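Local coordinates for flavin-dependent monooxygenase, oxygenase subunit HsaA (PDB 2RFQ), which catalyses, as the oxygenase of a two-component flavin-dependent monooxygenase, the ortho-hydroxylation of the phenolic secosteroid 3-HSA during cholesterol breakdown, at residues A[14-19]-A[69-74]; A[73-76]-A[81-84]; A[133-138]-A[169-174]. All blocks are in the same frame, centred on the assembly; numbering follows the deposited sequence. Where two conformers were deposited one is given.

Interaction 1: A[14-19]-A[69-74]; sequences QRLDAL and YSAVRK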
# COMPACT_ATOMS: atom_id res chain seq x y z
N GLN A 14 -20.97 14.79 28.11
CA GLN A 14 -21.26 13.92 29.24
C GLN A 14 -22.59 13.17 29.05
O GLN A 14 -22.67 11.98 29.32
CB GLN A 14 -21.27 14.71 30.56
CG GLN A 14 -19.89 15.27 30.91
CD GLN A 14 -19.82 15.83 32.33
OE1 GLN A 14 -20.28 15.21 33.30
NE2 GLN A 14 -19.20 17.01 32.47
N ARG A 15 -23.62 13.88 28.60
CA ARG A 15 -24.91 13.26 28.36
C ARG A 15 -24.83 12.22 27.22
O ARG A 15 -25.45 11.16 27.30
CB ARG A 15 -25.97 14.29 28.04
CG ARG A 15 -26.30 15.20 29.23
CD ARG A 15 -27.15 16.36 28.72
NE ARG A 15 -27.31 17.43 29.70
CZ ARG A 15 -27.50 18.71 29.39
NH1 ARG A 15 -27.57 19.10 28.11
NH2 ARG A 15 -27.63 19.61 30.36
N LEU A 16 -24.03 12.52 26.19
CA LEU A 16 -23.84 11.55 25.10
C LEU A 16 -23.15 10.28 25.60
O LEU A 16 -23.55 9.17 25.24
CB LEU A 16 -23.08 12.16 23.92
CG LEU A 16 -23.91 13.13 23.08
CD1 LEU A 16 -22.97 13.93 22.14
CD2 LEU A 16 -25.05 12.40 22.32
N ASP A 17 -22.14 10.43 26.45
CA ASP A 17 -21.47 9.28 27.05
C ASP A 17 -22.45 8.32 27.73
O ASP A 17 -22.33 7.10 27.57
CB ASP A 17 -20.46 9.75 28.09
CG ASP A 17 -19.12 10.06 27.50
OD1 ASP A 17 -18.81 9.53 26.41
OD2 ASP A 17 -18.37 10.84 28.15
N ALA A 18 -23.38 8.87 28.50
CA ALA A 18 -24.39 8.09 29.21
C ALA A 18 -25.29 7.32 28.23
O ALA A 18 -25.85 6.30 28.59
CB ALA A 18 -25.22 9.01 30.08
N LEU A 19 -25.41 7.82 27.00
CA LEU A 19 -26.33 7.25 26.03
C LEU A 19 -25.70 6.16 25.17
O LEU A 19 -26.41 5.33 24.57
CB LEU A 19 -26.86 8.39 25.11
CG LEU A 19 -27.90 8.05 24.04
CD1 LEU A 19 -29.15 7.41 24.68
CD2 LEU A 19 -28.29 9.30 23.23
N TYR A 69 -17.93 18.25 16.03
CA TYR A 69 -17.39 17.05 15.37
C TYR A 69 -16.94 15.99 16.37
O TYR A 69 -17.00 14.79 16.08
CB TYR A 69 -16.28 17.39 14.36
CG TYR A 69 -16.77 18.25 13.23
CD1 TYR A 69 -17.79 17.83 12.38
CD2 TYR A 69 -16.21 19.52 13.03
CE1 TYR A 69 -18.25 18.65 11.34
CE2 TYR A 69 -16.65 20.34 11.98
CZ TYR A 69 -17.65 19.90 11.14
OH TYR A 69 -18.07 20.73 10.12
N SER A 70 -16.52 16.43 17.56
CA SER A 70 -16.15 15.51 18.66
C SER A 70 -17.38 14.73 19.11
O SER A 70 -17.29 13.53 19.38
CB SER A 70 -15.55 16.31 19.81
OG SER A 70 -14.32 16.88 19.38
N ALA A 71 -18.53 15.41 19.16
CA ALA A 71 -19.80 14.76 19.54
C ALA A 71 -20.20 13.73 18.49
O ALA A 71 -20.60 12.60 18.80
CB ALA A 71 -20.89 15.81 19.72
N VAL A 72 -20.06 14.12 17.22
CA VAL A 72 -20.31 13.22 16.10
C VAL A 72 -19.44 11.97 16.17
O VAL A 72 -19.95 10.84 16.04
CB VAL A 72 -20.10 13.93 14.76
CG1 VAL A 72 -20.11 12.92 13.59
CG2 VAL A 72 -21.26 14.91 14.57
N ARG A 73 -18.15 12.19 16.37
CA ARG A 73 -17.19 11.09 16.50
C ARG A 73 -17.64 10.11 17.57
O ARG A 73 -17.65 8.89 17.35
CB ARG A 73 -15.80 11.61 16.84
CG ARG A 73 -14.77 10.52 16.85
CD ARG A 73 -13.44 11.07 17.26
NE ARG A 73 -13.38 11.24 18.71
CZ ARG A 73 -12.25 11.38 19.40
NH1 ARG A 73 -11.05 11.38 18.79
NH2 ARG A 73 -12.30 11.52 20.72
N LYS A 74 -18.04 10.64 18.73
CA LYS A 74 -18.52 9.80 19.83
C LYS A 74 -19.76 8.98 19.44
O LYS A 74 -19.79 7.76 19.64
CB LYS A 74 -18.83 10.68 21.05
CG LYS A 74 -19.23 9.94 22.28
CD LYS A 74 -19.64 10.88 23.43
CE LYS A 74 -18.49 11.73 23.89
NZ LYS A 74 -17.42 10.96 24.61

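Interaction 2: A[73-76]-A[81-84]; sequences RKIA and STGW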
# COMPACT_ATOMS: atom_id res chain seq x y z
N ARG A 73 -18.15 12.19 16.37
CA ARG A 73 -17.19 11.09 16.50
C ARG A 73 -17.64 10.11 17.57
O ARG A 73 -17.65 8.89 17.35
CB ARG A 73 -15.80 11.61 16.84
CG ARG A 73 -14.77 10.52 16.85
CD ARG A 73 -13.44 11.07 17.26
NE ARG A 73 -13.38 11.24 18.71
CZ ARG A 73 -12.25 11.38 19.40
NH1 ARG A 73 -11.05 11.38 18.79
NH2 ARG A 73 -12.30 11.52 20.72
N LYS A 74 -18.04 10.64 18.73
CA LYS A 74 -18.52 9.80 19.83
C LYS A 74 -19.76 8.98 19.44
O LYS A 74 -19.79 7.76 19.64
CB LYS A 74 -18.83 10.68 21.05
CG LYS A 74 -19.23 9.94 22.28
CD LYS A 74 -19.64 10.88 23.43
CE LYS A 74 -18.49 11.73 23.89
NZ LYS A 74 -17.42 10.96 24.61
N ILE A 75 -20.78 9.65 18.91
CA ILE A 75 -22.02 8.93 18.53
C ILE A 75 -21.72 7.82 17.52
O ILE A 75 -22.18 6.67 17.68
CB ILE A 75 -23.08 9.88 17.96
CG1 ILE A 75 -23.45 10.94 19.01
CG2 ILE A 75 -24.33 9.10 17.50
CD1 ILE A 75 -24.17 12.14 18.37
N ALA A 76 -20.96 8.17 16.49
CA ALA A 76 -20.65 7.22 15.42
C ALA A 76 -19.83 6.02 15.90
O ALA A 76 -19.86 4.97 15.26
CB ALA A 76 -19.91 7.94 14.29
N SER A 81 -24.70 4.22 11.67
CA SER A 81 -25.87 4.90 11.10
C SER A 81 -26.35 6.07 11.95
O SER A 81 -26.67 7.15 11.42
CB SER A 81 -27.03 3.92 10.84
OG SER A 81 -26.72 3.00 9.79
N THR A 82 -26.43 5.87 13.27
CA THR A 82 -26.87 6.96 14.14
C THR A 82 -25.89 8.12 14.07
O THR A 82 -26.30 9.29 13.99
CB THR A 82 -27.06 6.47 15.59
OG1 THR A 82 -28.02 5.39 15.58
CG2 THR A 82 -27.65 7.58 16.45
N GLY A 83 -24.59 7.81 14.04
CA GLY A 83 -23.56 8.85 13.93
C GLY A 83 -23.65 9.62 12.63
O GLY A 83 -23.53 10.86 12.61
N TRP A 84 -23.89 8.89 11.54
CA TRP A 84 -24.04 9.50 10.22
C TRP A 84 -25.22 10.46 10.18
O TRP A 84 -25.08 11.62 9.76
CB TRP A 84 -24.24 8.40 9.19
CG TRP A 84 -24.30 8.85 7.75
CD1 TRP A 84 -25.43 9.07 7.01
CD2 TRP A 84 -23.19 9.09 6.86
NE1 TRP A 84 -25.09 9.42 5.71
CE2 TRP A 84 -23.72 9.43 5.60
CE3 TRP A 84 -21.78 9.03 7.01
CZ2 TRP A 84 -22.90 9.74 4.50
CZ3 TRP A 84 -20.96 9.32 5.93
CH2 TRP A 84 -21.52 9.67 4.68

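Interaction 3: A[133-138]-A[169-174]; sequences YTVNGA and FLIPRE. With 1PS (3-pyridinium-1-ylpropane-1-sulfonate), chain F.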
# COMPACT_ATOMS: atom_id res chain seq x y z
N TYR A 133 -39.87 30.57 -6.40
CA TYR A 133 -39.50 29.49 -7.33
C TYR A 133 -40.53 28.38 -7.35
O TYR A 133 -41.16 28.08 -6.32
CB TYR A 133 -38.13 28.88 -6.96
CG TYR A 133 -37.07 29.91 -6.73
CD1 TYR A 133 -36.19 30.28 -7.75
CD2 TYR A 133 -36.97 30.57 -5.49
CE1 TYR A 133 -35.24 31.27 -7.55
CE2 TYR A 133 -36.03 31.54 -5.28
CZ TYR A 133 -35.17 31.88 -6.30
OH TYR A 133 -34.23 32.85 -6.08
N THR A 134 -40.69 27.76 -8.52
CA THR A 134 -41.41 26.50 -8.62
C THR A 134 -40.36 25.40 -8.68
O THR A 134 -39.50 25.38 -9.56
CB THR A 134 -42.32 26.42 -9.87
OG1 THR A 134 -43.23 27.53 -9.87
CG2 THR A 134 -43.13 25.13 -9.88
N VAL A 135 -40.44 24.50 -7.71
CA VAL A 135 -39.41 23.49 -7.55
C VAL A 135 -39.97 22.12 -7.90
O VAL A 135 -41.11 21.79 -7.56
CB VAL A 135 -38.82 23.51 -6.12
CG1 VAL A 135 -37.72 22.46 -5.98
CG2 VAL A 135 -38.26 24.90 -5.80
N ASN A 136 -39.15 21.35 -8.62
CA ASN A 136 -39.45 19.97 -9.00
C ASN A 136 -38.20 19.14 -8.79
O ASN A 136 -37.10 19.54 -9.18
CB ASN A 136 -39.91 19.86 -10.46
CG ASN A 136 -41.35 20.30 -10.64
OD1 ASN A 136 -42.28 19.56 -10.33
ND2 ASN A 136 -41.54 21.52 -11.14
N GLY A 137 -38.36 17.99 -8.15
CA GLY A 137 -37.22 17.10 -8.00
C GLY A 137 -37.53 15.80 -7.30
O GLY A 137 -38.62 15.61 -6.79
N ALA A 138 -36.55 14.92 -7.31
CA ALA A 138 -36.60 13.68 -6.55
C ALA A 138 -35.21 13.46 -5.95
O ALA A 138 -34.31 12.84 -6.55
CB ALA A 138 -37.03 12.50 -7.46
N PHE A 169 -33.01 24.96 -1.55
CA PHE A 169 -34.41 25.28 -1.34
C PHE A 169 -34.86 24.69 -0.01
O PHE A 169 -34.75 23.47 0.20
CB PHE A 169 -35.26 24.68 -2.47
CG PHE A 169 -34.82 25.11 -3.85
CD1 PHE A 169 -35.21 26.35 -4.36
CD2 PHE A 169 -34.03 24.28 -4.62
CE1 PHE A 169 -34.79 26.74 -5.63
CE2 PHE A 169 -33.61 24.66 -5.92
CZ PHE A 169 -34.00 25.88 -6.41
N LEU A 170 -35.38 25.54 0.87
CA LEU A 170 -35.90 25.08 2.16
C LEU A 170 -37.41 24.82 2.00
O LEU A 170 -38.17 25.74 1.68
CB LEU A 170 -35.67 26.15 3.26
CG LEU A 170 -36.35 25.94 4.63
CD1 LEU A 170 -35.79 24.73 5.39
CD2 LEU A 170 -36.20 27.25 5.48
N ILE A 171 -37.82 23.57 2.19
CA ILE A 171 -39.19 23.14 1.91
C ILE A 171 -39.77 22.38 3.10
O ILE A 171 -39.08 21.50 3.66
CB ILE A 171 -39.23 22.24 0.64
CG1 ILE A 171 -38.54 22.97 -0.53
CG2 ILE A 171 -40.68 21.85 0.30
CD1 ILE A 171 -38.72 22.31 -1.94
N PRO A 172 -41.01 22.72 3.53
CA PRO A 172 -41.55 21.99 4.66
C PRO A 172 -42.10 20.63 4.25
O PRO A 172 -42.48 20.44 3.09
CB PRO A 172 -42.68 22.90 5.14
CG PRO A 172 -43.21 23.52 3.84
CD PRO A 172 -41.94 23.78 3.05
N ARG A 173 -42.17 19.70 5.19
CA ARG A 173 -42.59 18.35 4.88
C ARG A 173 -44.01 18.21 4.32
O ARG A 173 -44.29 17.26 3.60
CB ARG A 173 -42.38 17.43 6.08
CG ARG A 173 -42.56 15.95 5.77
CD ARG A 173 -41.83 15.16 6.81
NE ARG A 173 -42.16 13.75 6.67
CZ ARG A 173 -41.69 12.79 7.46
NH1 ARG A 173 -40.83 13.11 8.43
NH2 ARG A 173 -42.08 11.52 7.26
N GLU A 174 -44.90 19.16 4.61
CA GLU A 174 -46.25 19.11 4.06
C GLU A 174 -46.21 19.24 2.53
O GLU A 174 -47.16 18.85 1.84
CB GLU A 174 -47.12 20.19 4.68
CG GLU A 174 -46.67 21.60 4.33
CD GLU A 174 -47.27 22.67 5.20
OE1 GLU A 174 -47.29 22.52 6.44
OE2 GLU A 174 -47.71 23.69 4.63
S1 1PS F . -44.27 11.72 4.13
O1 1PS F . -44.14 11.19 2.74
O2 1PS F . -43.51 10.85 5.07
O3 1PS F . -43.80 13.13 4.27

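Interaction 1: A[14-19]-A[69-74]
Lys-74 and Asp-17 meet nearly at right angles, joining two helices that run almost parallel, 7° between the axes of these short segments and 10.5 Å apart at closest approach. The lysine chain leaves its helix with CG anti to the backbone N (chi1 -176°) and then bends at both chi3 and chi4, which turns its ammonium back onto the carboxylate. Lys-74 NZ donates to Asp-17 OD1 in a salt bridge of 2.7 Å, arriving on the syn side of that oxygen but 33° out of the carboxylate plane. Before the bend, the extended first part of the chain puts Lys-74 CD 3.7 Å from Leu-16 CB. One helical turn back on the lysine's helix, Leu-16 CD1 rests 3.7 Å from Ala-71 CB. The contact thus has a buried apolar side (Leu-16, Ala-71) and a charged side nearer the surface. Asp-8 also pairs with Lys-74 NZ, so two carboxylates share one ammonium, which probably eases the closeness of Asp-8 to Asp-17. Helix 38-47 packs on Leu-16 through Leu-44 and Thr-47, while Val-72 faces helix 233-266, so helix 65-76 lies between the N-terminal helix 11-25 and that long helix.

Interaction 2: A[73-76]-A[81-84]
Ala-76 and Gly-83 bring two consecutive helices together backbone to backbone, their CA atoms only 3.7 Å apart. No hydrogen bond crosses between 73-76 and 81-84; everything here is van der Waals contact, and all four touching residues are buried.

The main-chain contact comes first. Gly-83 has no side chain, and its bare CA faces Ala-76, which is consistent with so close an approach of the two backbones. Ala-76 contributes its own small methyl to the same spot, Ala-76 CB lying 3.8 Å from Gly-83 CA.

The second kind of contact is apolar and made by side-chain branches. Ile-75 carries it with its gamma methyl: CG2, anti to the backbone N, is directed to the 81-84 helix and rests 3.7 Å from Gly-83 CA, with Gly-83 N at the same distance. Beside it, that methyl meets a methyl of Thr-82, Ile-75 CG2 to Thr-82 CG2 being 3.8 Å. The threonine therefore offers its carbon branch rather than its hydroxyl to the contact.

Trp-84, the next residue, turns its side chain away from helix 65-76; it probably binds FMN, as in related enzymes, and its NE1 makes a weak hydrogen bond to Ser-143 OG. The end of helix 65-76 and the start of helix 80-96 thus pack together next to the residue that probably contacts the flavin. Leu-44 of helix 38-47 touches both Ile-75 and Thr-82, Leu-16 of helix 11-25 also reaches Ile-75, and Pro-244 of helix 233-266 packs on Ala-76 and Trp-84.

Interaction 3: A[133-138]-A[169-174]
The beta domain that follows the N-terminal helices has an apolar interior, and here strands 132-142 and 162-172 of its curled sheet face each other across it. Their short segments cross at -80° and their axes come no closer than 10.0 Å, so side chains alone bridge the gap. Phe-169 is central. Its edge points at the face of Tyr-133 in a T-shaped pair, ring centroids 5.8 Å apart and planes at 69°, with Phe-169 CE1 nearest to Tyr-133 CG. One face of the same phenylalanine ring takes a methyl of Val-135: CG2 sits 4.0 Å from the centroid, 22° off the ring normal, a CH-pi contact offset toward the CD1 rim. With the valine's CG2 anti to the carbonyl carbon, its other methyl is left to meet Ile-171 tip to tip, Val-135 CG1 lying 4.2 Å from Ile-171 CD1. Val-207 of strand 207-209 also touches the side chains of both Tyr-133 and Phe-169.

Beyond the strand, Arg-173 extends its chain to the sulfonate of 1PS. Arg-173 NE donates to 1PS O3 at 3.0 Å and Arg-173 NH2 to 1PS O2 at 2.7 Å, both nearly straight, in a bidentate grip along the guanidinium edge. Asp-146 also pairs with NH2, and NH1 bonds to Ala-148 O, which fixes the guanidinium. Strands crossing nearly at right angles over an apolar core are consistent with the central beta domain of the acyl-CoA dehydrogenase fold.

Overall arrangement
Along the chain, interaction 2 begins on the segment where interaction 1 ends, and interaction 3 comes later. The first two are joined by helix 65-76, share Arg-73 and Lys-74, and have centres 9 Å apart; they touch where Leu-16 CD2 lies 4.0 Å from Ile-75 CG1. Together they tie helices 11-25, 65-76 and 80-96 into one helical bundle of the N-terminal acyl-CoA dehydrogenase-like domain. Interaction 3 belongs to the beta sheet, its centre about 33 Å from that of interaction 1 and 28 Å from that of interaction 2. Interaction 2 carries Trp-84, a probable FMN contact, whereas the strand of interaction 3 runs on into Arg-173, which binds the sulfonate of 1PS; these are separate ligands.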